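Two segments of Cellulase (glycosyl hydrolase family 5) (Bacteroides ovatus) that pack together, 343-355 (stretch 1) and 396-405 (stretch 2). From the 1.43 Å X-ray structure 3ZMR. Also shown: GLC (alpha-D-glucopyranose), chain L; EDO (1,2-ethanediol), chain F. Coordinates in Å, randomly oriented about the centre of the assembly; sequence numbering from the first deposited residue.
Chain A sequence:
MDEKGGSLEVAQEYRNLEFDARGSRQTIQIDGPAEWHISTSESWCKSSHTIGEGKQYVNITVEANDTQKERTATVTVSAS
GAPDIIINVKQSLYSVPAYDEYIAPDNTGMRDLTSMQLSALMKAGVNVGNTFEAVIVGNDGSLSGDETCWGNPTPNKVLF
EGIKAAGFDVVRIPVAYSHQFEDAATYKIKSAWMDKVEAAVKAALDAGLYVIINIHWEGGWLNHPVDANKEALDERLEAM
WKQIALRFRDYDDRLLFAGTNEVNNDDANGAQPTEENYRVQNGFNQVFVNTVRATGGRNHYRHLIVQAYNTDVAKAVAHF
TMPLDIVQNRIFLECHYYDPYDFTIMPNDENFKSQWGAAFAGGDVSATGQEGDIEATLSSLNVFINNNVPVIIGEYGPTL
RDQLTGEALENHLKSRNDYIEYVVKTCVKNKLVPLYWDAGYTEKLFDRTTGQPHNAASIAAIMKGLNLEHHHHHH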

ATOM      1  N   PHE A 343     -10.372 -20.251   8.650  1.00 12.37           N
ATOM      2  CA  PHE A 343     -11.780 -19.893   8.607  1.00 10.94           C
ATOM      3  C   PHE A 343     -12.139 -19.077   7.348  1.00 12.51           C
ATOM      4  O   PHE A 343     -13.051 -19.421   6.591  1.00 12.40           O
ATOM      5  N   THR A 344     -11.386 -18.012   7.099  1.00 11.24           N
ATOM      6  CA  THR A 344     -11.795 -17.044   6.080  1.00 11.62           C
ATOM      7  C   THR A 344     -11.689 -17.552   4.644  1.00 11.40           C
ATOM      8  O   THR A 344     -12.661 -17.470   3.902  1.00 14.43           O
ATOM      9  N   ILE A 345     -10.502 -18.003   4.236  1.00 10.60           N
ATOM     10  CA  ILE A 345     -10.213 -18.212   2.815  1.00 12.59           C
ATOM     11  C   ILE A 345      -9.485 -19.523   2.471  1.00 14.80           C
ATOM     12  O   ILE A 345      -9.231 -19.811   1.299  1.00 15.93           O
ATOM     13  N   MET A 346      -9.215 -20.354   3.471  1.00 13.29           N
ATOM     14  CA  MET A 346      -8.611 -21.680   3.182  1.00 13.83           C
ATOM     15  C   MET A 346      -9.582 -22.451   2.276  1.00 13.41           C
ATOM     16  O   MET A 346     -10.804 -22.413   2.504  1.00 13.29           O
ATOM     17  N   PRO A 347      -9.062 -23.095   1.215  1.00 13.32           N
ATOM     18  CA  PRO A 347      -9.912 -23.837   0.291  1.00 19.54           C
ATOM     19  C   PRO A 347     -10.716 -24.963   0.942  1.00 15.89           C
ATOM     20  O   PRO A 347     -10.342 -25.510   1.995  1.00 15.97           O
ATOM     21  N   ASN A 348     -11.826 -25.294   0.280  1.00 15.68           N
ATOM     22  CA  ASN A 348     -12.761 -26.294   0.771  1.00 16.42           C
ATOM     23  C   ASN A 348     -12.192 -27.703   0.789  1.00 17.36           C
ATOM     24  O   ASN A 348     -12.715 -28.576   1.484  1.00 21.26           O
ATOM     25  N   ASP A 349     -11.142 -27.936   0.005  1.00 16.97           N
ATOM     26  CA  ASP A 349     -10.478 -29.260  -0.020  1.00 19.63           C
ATOM     27  C   ASP A 349      -9.311 -29.402   0.983  1.00 17.89           C
ATOM     28  O   ASP A 349      -8.540 -30.372   0.956  1.00 27.82           O
ATOM     29  N   GLU A 350      -9.176 -28.394   1.838  1.00 18.98           N
ATOM     30  CA  GLU A 350      -8.203 -28.381   2.918  1.00 19.52           C
ATOM     31  C   GLU A 350      -8.965 -28.408   4.241  1.00 18.58           C
ATOM     32  O   GLU A 350     -10.196 -28.445   4.250  1.00 18.42           O
ATOM     33  N   ASN A 351      -8.239 -28.367   5.351  1.00 20.23           N
ATOM     34  CA  ASN A 351      -8.806 -28.589   6.673  1.00 19.85           C
ATOM     35  C   ASN A 351      -9.400 -27.323   7.257  1.00 18.44           C
ATOM     36  O   ASN A 351      -8.940 -26.819   8.287  1.00 17.88           O
ATOM     37  N   PHE A 352     -10.445 -26.806   6.604  1.00 16.98           N
ATOM     38  CA  PHE A 352     -10.994 -25.494   7.004  1.00 13.69           C
ATOM     39  C   PHE A 352     -11.793 -25.578   8.305  1.00 13.35           C
ATOM     40  O   PHE A 352     -12.244 -26.663   8.723  1.00 16.09           O
ATOM     41  N   LYS A 353     -11.972 -24.428   8.940  1.00 13.97           N
ATOM     42  CA  LYS A 353     -12.831 -24.289  10.097  1.00 13.73           C
ATOM     43  C   LYS A 353     -14.068 -23.527   9.647  1.00 12.72           C
ATOM     44  O   LYS A 353     -13.948 -22.475   9.015  1.00 14.11           O
ATOM     45  N   SER A 354     -15.250 -24.061   9.934  1.00 12.82           N
ATOM     46  CA  SER A 354     -16.498 -23.481   9.464  1.00 13.95           C
ATOM     47  C   SER A 354     -17.086 -22.428  10.415  1.00 11.22           C
ATOM     48  O   SER A 354     -18.022 -21.713  10.039  1.00 13.39           O
ATOM     49  N   GLN A 355     -16.588 -22.400  11.664  1.00 12.80           N
ATOM     50  CA  GLN A 355     -17.152 -21.575  12.718  1.00 16.24           C
ATOM     51  C   GLN A 355     -16.116 -20.575  13.225  1.00 10.80           C
ATOM     52  O   GLN A 355     -14.907 -20.739  13.017  1.00 14.73           O
ATOM     53  N   TYR A 396     -10.886  -7.630   3.362  1.00  6.81           N
ATOM     54  CA  TYR A 396     -11.172  -8.565   4.453  1.00  9.96           C
ATOM     55  C   TYR A 396     -12.412  -9.345   4.010  1.00  7.15           C
ATOM     56  O   TYR A 396     -13.180  -8.884   3.162  1.00  7.82           O
ATOM     57  N   GLY A 397     -12.666 -10.477   4.654  1.00  8.60           N
ATOM     58  CA  GLY A 397     -13.942 -11.171   4.516  1.00  9.90           C
ATOM     59  C   GLY A 397     -13.797 -12.673   4.358  1.00  9.82           C
ATOM     60  O   GLY A 397     -12.803 -13.169   3.833  1.00 10.66           O
ATOM     61  N   PRO A 398     -14.799 -13.415   4.861  1.00  9.20           N
ATOM     62  CA  PRO A 398     -14.779 -14.861   4.744  1.00  9.84           C
ATOM     63  C   PRO A 398     -15.527 -15.385   3.517  1.00 10.12           C
ATOM     64  O   PRO A 398     -16.565 -14.820   3.103  1.00 11.32           O
ATOM     65  N   THR A 399     -15.040 -16.493   2.975  1.00 10.20           N
ATOM     66  CA  THR A 399     -15.818 -17.174   1.926  1.00 10.60           C
ATOM     67  C   THR A 399     -17.131 -17.719   2.503  1.00 10.09           C
ATOM     68  O   THR A 399     -17.312 -17.810   3.718  1.00 11.91           O
ATOM     69  N   LEU A 400     -18.045 -18.070   1.602  1.00 10.45           N
ATOM     70  CA  LEU A 400     -19.286 -18.719   1.999  1.00 10.68           C
ATOM     71  C   LEU A 400     -19.274 -20.137   1.438  1.00 11.09           C
ATOM     72  O   LEU A 400     -19.266 -20.358   0.234  1.00 11.70           O
ATOM     73  N   ARG A 401     -19.225 -21.091   2.369  1.00  9.01           N
ATOM     74  CA  ARG A 401     -19.073 -22.511   2.078  1.00 10.14           C
ATOM     75  C   ARG A 401     -20.455 -23.158   1.859  1.00 11.59           C
ATOM     76  O   ARG A 401     -21.041 -23.787   2.751  1.00 12.62           O
ATOM     77  N   ASP A 402     -20.961 -22.944   0.650  1.00 11.95           N
ATOM     78  CA  ASP A 402     -22.345 -23.256   0.293  1.00 14.06           C
ATOM     79  C   ASP A 402     -22.632 -24.735   0.110  1.00 13.30           C
ATOM     80  O   ASP A 402     -23.786 -25.110  -0.071  1.00 14.79           O
ATOM     81  N   GLN A 403     -21.591 -25.542   0.195  1.00 12.52           N
ATOM     82  CA  GLN A 403     -21.718 -26.999   0.173  1.00 12.69           C
ATOM     83  C   GLN A 403     -22.117 -27.607   1.483  1.00 11.89           C
ATOM     84  O   GLN A 403     -22.514 -28.790   1.522  1.00 14.39           O
ATOM     85  N   LEU A 404     -21.940 -26.851   2.555  1.00 11.84           N
ATOM     86  CA  LEU A 404     -22.368 -27.282   3.894  1.00 11.21           C
ATOM     87  C   LEU A 404     -23.886 -27.359   3.981  1.00 11.44           C
ATOM     88  O   LEU A 404     -24.593 -26.686   3.234  1.00 11.87           O
ATOM     89  N   THR A 405     -24.375 -28.210   4.891  1.00 12.71           N
ATOM     90  CA  THR A 405     -25.806 -28.394   5.113  1.00 12.23           C
ATOM     91  C   THR A 405     -26.128 -28.446   6.618  1.00 12.91           C
ATOM     92  O   THR A 405     -25.247 -28.586   7.477  1.00 13.99           O
TER

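The centre of this contact is one arginine whose guanidinium is held both at its edge and on one face by stretch 1. Arg-401 points toward stretch 1 and has 128 Å² covered by it, more than any other residue here. Its chi1 is m, and chi2 and chi3 are both t, so the chain runs out extended. At the guanidinium edge, Arg-401 NH2 donates to Phe-343 O at 3.0 Å. NH1 of Arg-401 donates to Met-346 O at 2.8 Å, and Arg-401 NH2 reaches the same Met-346 O at 2.9 Å. Arg-401 NH1 also donates to Asn-348 OD1 at 2.8 Å. These partners are neutral oxygens: the backbone carbonyls of Phe-343, in the last turn of the helix, and Met-346, in the loop after it, and the side-chain oxygen of Asn-348.

The face of the guanidinium lies flat on the ring of Phe-352. The centres are 4.2 Å apart and the planes differ by 5°. Phe-352 points toward stretch 2 with chi1 p. Arg-401 CD sits over the same ring, 3.8 Å from its centroid, in a CH-pi contact. Leu-404, chi1 m and chi2 t, meets the edge of this ring, with Phe-352 CZ 4.3 Å from Leu-404 CD2. Leu-404 CD1 lies 3.9 Å from Ser-354 CB.

Asn-348 has chi1 m, which brings its amide end nearer to stretch 2. Its OD1 accepts a second, weak bond from Gln-403 NE2, at 2.9 Å. Gln-403 points toward stretch 1 with chi1 p and chi2 m.

The backbones come closest near Thr-344 and Pro-398. Thr-399 N donates to Thr-344 O at 2.7 Å, almost in line. Pro-398 CA lies 3.5 Å from Thr-344 O, a CA-H...O contact. The CB of Phe-343 points away, but chi1 t brings the ring back, with Phe-343 CE2 3.9 Å from Pro-398 CB. Ile-345 points away from stretch 2, and its CD1 is 3.8 Å from GLC C6.

Four waters bond to polar atoms at the contact. Water 1 accepts from Arg-401 NE at 2.8 Å and lies 2.8 Å from Lys-353 O, to which it is hydrogen-bonded. Water 2 links Phe-343 O and Thr-399 O, each at 2.8 Å from it. Water 3 joins Asn-348 ND2, at 3.1 Å, to Thr-399 OG1, at 2.8 Å. Water 4 bonds to Gln-403 OE1 at 3.0 Å and accepts a weak bond from Asn-348 ND2. An ethanediol, probably from the crystallisation liquor, donates from O1 to Ser-354 OG at 2.8 Å. Its C1 is 3.7 Å from Leu-404 CD2.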

ATOM      1  CB  PHE A 343     -12.182 -19.116   9.873  1.00 11.83           C
ATOM      2  CG  PHE A 343     -13.578 -18.554   9.827  1.00 12.04           C
ATOM      3  CD1 PHE A 343     -14.689 -19.373   9.903  1.00 12.00           C
ATOM      4  CD2 PHE A 343     -13.775 -17.191   9.690  1.00 10.46           C
ATOM      5  CE1 PHE A 343     -15.953 -18.838   9.844  1.00 11.84           C
ATOM      6  CE2 PHE A 343     -15.043 -16.646   9.635  1.00 11.68           C
ATOM      7  CZ  PHE A 343     -16.135 -17.470   9.705  1.00 12.40           C
ATOM      8  CB  THR A 344     -11.027 -15.729   6.175  1.00 12.27           C
ATOM      9  OG1 THR A 344      -9.627 -15.993   6.052  1.00 10.65           O
ATOM     10  CG2 THR A 344     -11.357 -15.002   7.490  1.00 18.06           C
ATOM     11  CB  ILE A 345      -9.487 -16.998   2.190  1.00 21.30           C
ATOM     12  CG1 ILE A 345      -8.182 -16.725   2.890  1.00 17.09           C
ATOM     13  CG2 ILE A 345     -10.370 -15.735   2.198  1.00 28.08           C
ATOM     14  CD1 ILE A 345      -7.331 -15.724   2.118  1.00 21.72           C
ATOM     15  CB  MET A 346      -8.384 -22.457   4.456  1.00 15.82           C
ATOM     16  CG  MET A 346      -7.973 -23.916   4.246  1.00 15.18           C
ATOM     17  SD  MET A 346      -7.601 -24.765   5.790  1.00 17.59           S
ATOM     18  CE  MET A 346      -5.940 -24.176   6.078  1.00 19.01           C
ATOM     19  CB  PRO A 347      -8.927 -24.398  -0.753  1.00 21.18           C
ATOM     20  CG  PRO A 347      -7.741 -23.510  -0.704  1.00 19.75           C
ATOM     21  CD  PRO A 347      -7.671 -22.989   0.713  1.00 18.13           C
ATOM     22  CB  ASN A 348     -14.060 -26.248  -0.041  1.00 19.75           C
ATOM     23  CG  ASN A 348     -14.918 -25.051   0.304  1.00 15.98           C
ATOM     24  OD1 ASN A 348     -15.206 -24.810   1.465  1.00 15.88           O
ATOM     25  ND2 ASN A 348     -15.347 -24.314  -0.706  1.00 36.69           N
ATOM     26  CB  ASP A 349     -10.061 -29.640  -1.447  1.00 21.51           C
ATOM     27  CG  ASP A 349      -8.903 -28.820  -1.979  1.00 31.11           C
ATOM     28  OD1 ASP A 349      -8.560 -27.770  -1.389  1.00 31.93           O
ATOM     29  OD2 ASP A 349      -8.348 -29.240  -3.019  1.00 33.72           O
ATOM     30  CB  GLU A 350      -7.274 -27.165   2.800  1.00 19.16           C
ATOM     31  CG  GLU A 350      -6.337 -27.271   1.602  1.00 20.20           C
ATOM     32  CD  GLU A 350      -5.455 -26.051   1.402  1.00 21.04           C
ATOM     33  OE1 GLU A 350      -5.069 -25.395   2.390  1.00 29.53           O
ATOM     34  OE2 GLU A 350      -5.153 -25.759   0.237  1.00 32.19           O
ATOM     35  CB  ASN A 351      -7.723 -29.123   7.626  1.00 39.55           C
ATOM     36  CG  ASN A 351      -8.287 -29.529   8.971  1.00 33.72           C
ATOM     37  OD1 ASN A 351      -9.393 -30.078   9.045  1.00 31.89           O
ATOM     38  ND2 ASN A 351      -7.529 -29.281  10.044  1.00 78.56           N
ATOM     39  CB  PHE A 352     -11.864 -24.868   5.904  1.00 13.10           C
ATOM     40  CG  PHE A 352     -13.086 -25.679   5.563  1.00 14.15           C
ATOM     41  CD1 PHE A 352     -14.265 -25.534   6.300  1.00 14.11           C
ATOM     42  CD2 PHE A 352     -13.059 -26.586   4.521  1.00 14.75           C
ATOM     43  CE1 PHE A 352     -15.377 -26.298   5.997  1.00 11.77           C
ATOM     44  CE2 PHE A 352     -14.183 -27.340   4.203  1.00 16.53           C
ATOM     45  CZ  PHE A 352     -15.334 -27.208   4.960  1.00 14.33           C
ATOM     46  CB  LYS A 353     -12.124 -23.564  11.218  1.00 13.65           C
ATOM     47  CG  LYS A 353     -10.843 -24.226  11.690  1.00 18.07           C
ATOM     48  CD  LYS A 353     -11.087 -25.593  12.298  1.00 23.71           C
ATOM     49  CE  LYS A 353      -9.814 -26.182  12.889  1.00 32.85           C
ATOM     50  NZ  LYS A 353     -10.068 -27.577  13.323  1.00 66.21           N
ATOM     51  CB  SER A 354     -17.564 -24.577   9.204  1.00 13.83           C
ATOM     52  OG  SER A 354     -17.846 -25.257  10.412  1.00 15.90           O
ATOM     53  CB  GLN A 355     -17.611 -22.429  13.896  1.00 13.49           C
ATOM     54  CG  GLN A 355     -18.742 -23.363  13.480  1.00 14.80           C
ATOM     55  CD  GLN A 355     -19.121 -24.367  14.556  1.00 17.43           C
ATOM     56  OE1 GLN A 355     -18.518 -24.426  15.634  1.00 19.52           O
ATOM     57  NE2 GLN A 355     -20.111 -25.182  14.254  1.00 23.55           N
ATOM     58  CB  TYR A 396     -11.394  -7.862   5.830  1.00  7.85           C
ATOM     59  CG  TYR A 396     -12.718  -7.196   5.887  1.00  8.47           C
ATOM     60  CD1 TYR A 396     -12.938  -5.947   5.299  1.00 11.22           C
ATOM     61  CD2 TYR A 396     -13.823  -7.821   6.497  1.00  8.84           C
ATOM     62  CE1 TYR A 396     -14.198  -5.362   5.292  1.00  8.50           C
ATOM     63  CE2 TYR A 396     -15.080  -7.269   6.452  1.00  8.82           C
ATOM     64  CZ  TYR A 396     -15.277  -6.036   5.869  1.00  7.67           C
ATOM     65  OH  TYR A 396     -16.550  -5.461   5.817  1.00  9.27           O
ATOM     66  CB  PRO A 398     -15.518 -15.288   6.011  1.00 14.44           C
ATOM     67  CG  PRO A 398     -16.550 -14.219   6.187  1.00 11.79           C
ATOM     68  CD  PRO A 398     -15.949 -12.953   5.670  1.00  9.99           C
ATOM     69  CB  THR A 399     -14.997 -18.287   1.260  1.00 13.28           C
ATOM     70  OG1 THR A 399     -15.666 -18.732   0.063  1.00 14.54           O
ATOM     71  CG2 THR A 399     -14.784 -19.448   2.245  1.00 14.03           C
ATOM     72  CB  LEU A 400     -20.507 -17.912   1.549  1.00 10.58           C
ATOM     73  CG  LEU A 400     -21.850 -18.243   2.215  1.00 11.97           C
ATOM     74  CD1 LEU A 400     -22.868 -17.114   1.989  1.00 17.62           C
ATOM     75  CD2 LEU A 400     -22.390 -19.594   1.725  1.00 14.27           C
ATOM     76  CB  ARG A 401     -18.243 -23.186   3.181  1.00 10.98           C
ATOM     77  CG  ARG A 401     -16.894 -22.509   3.399  1.00 12.73           C
ATOM     78  CD  ARG A 401     -16.008 -23.271   4.356  1.00 12.25           C
ATOM     79  NE  ARG A 401     -14.854 -22.451   4.738  1.00 12.76           N
ATOM     80  CZ  ARG A 401     -13.703 -22.402   4.072  1.00 11.86           C
ATOM     81  NH1 ARG A 401     -13.484 -23.128   2.979  1.00 14.29           N
ATOM     82  NH2 ARG A 401     -12.756 -21.577   4.524  1.00 11.77           N
ATOM     83  CB  ASP A 402     -22.834 -22.443  -0.927  1.00 15.91           C
ATOM     84  CG  ASP A 402     -22.186 -22.861  -2.242  1.00 16.29           C
ATOM     85  OD1 ASP A 402     -21.047 -23.343  -2.271  1.00 19.41           O
ATOM     86  OD2 ASP A 402     -22.796 -22.605  -3.301  1.00 19.82           O
ATOM     87  CB  GLN A 403     -20.422 -27.664  -0.323  1.00 14.50           C
ATOM     88  CG  GLN A 403     -19.316 -27.850   0.725  1.00 16.69           C
ATOM     89  CD  GLN A 403     -18.474 -26.590   0.978  1.00 17.82           C
ATOM     90  OE1 GLN A 403     -18.818 -25.478   0.547  1.00 16.99           O
ATOM     91  NE2 GLN A 403     -17.383 -26.765   1.693  1.00 19.32           N
ATOM     92  CB  LEU A 404     -21.818 -26.366   4.981  1.00 12.25           C
ATOM     93  CG  LEU A 404     -20.278 -26.283   4.998  1.00 14.58           C
ATOM     94  CD1 LEU A 404     -19.861 -25.347   6.116  1.00 12.98           C
ATOM     95  CD2 LEU A 404     -19.613 -27.655   5.151  1.00 14.22           C
ATOM     96  CB  THR A 405     -26.315 -29.695   4.445  1.00 16.36           C
ATOM     97  OG1 THR A 405     -25.690 -30.821   5.081  1.00 14.80           O
ATOM     98  CG2 THR A 405     -26.051 -29.700   2.947  1.00 25.39           C
TER
HETATM   99  C1  GLC L1519      -5.750 -11.096  -1.474  0.50 18.82           C
HETATM  100  C2  GLC L1519      -5.597 -10.835  -2.967  0.50 15.45           C
HETATM  101  C3  GLC L1519      -6.844 -11.250  -3.749  0.50 13.01           C
HETATM  102  C4  GLC L1519      -7.147 -12.706  -3.377  0.50 18.55           C
HETATM  103  C5  GLC L1519      -7.143 -12.891  -1.853  0.50 39.31           C
HETATM  104  C6  GLC L1519      -7.459 -14.312  -1.395  0.50 70.31           C
HETATM  105  O2  GLC L1519      -5.265  -9.484  -3.154  0.50 11.30           O
HETATM  106  O3  GLC L1519      -6.687 -11.027  -5.168  0.50  7.94           O
HETATM  107  O4  GLC L1519      -8.423 -12.974  -3.892  0.50 25.57           O
HETATM  108  O5  GLC L1519      -5.908 -12.480  -1.310  0.50 24.90           O
HETATM  109  O6  GLC L1519      -8.860 -14.380  -1.211  0.50 90.45           O
HETATM  110  C1  EDO F1512     -18.362 -28.196   8.597  1.00 21.22           C
HETATM  111  O1  EDO F1512     -17.562 -28.013   9.778  1.00 22.25           O
HETATM  112  C2  EDO F1512     -18.969 -29.601   8.580  1.00 21.55           C
HETATM  113  O2  EDO F1512     -17.901 -30.544   8.470  1.00 20.55           O
HETATM  114  O   HOH W   1     -15.520 -21.175   7.157  1.00 13.75           O
HETATM  115  O   HOH W   2     -15.613 -18.702   5.801  1.00 15.93           O
HETATM  116  O   HOH W   3     -16.234 -21.367  -0.702  1.00 23.07           O
HETATM  117  O   HOH W   4     -18.226 -23.225  -1.287  1.00 31.63           O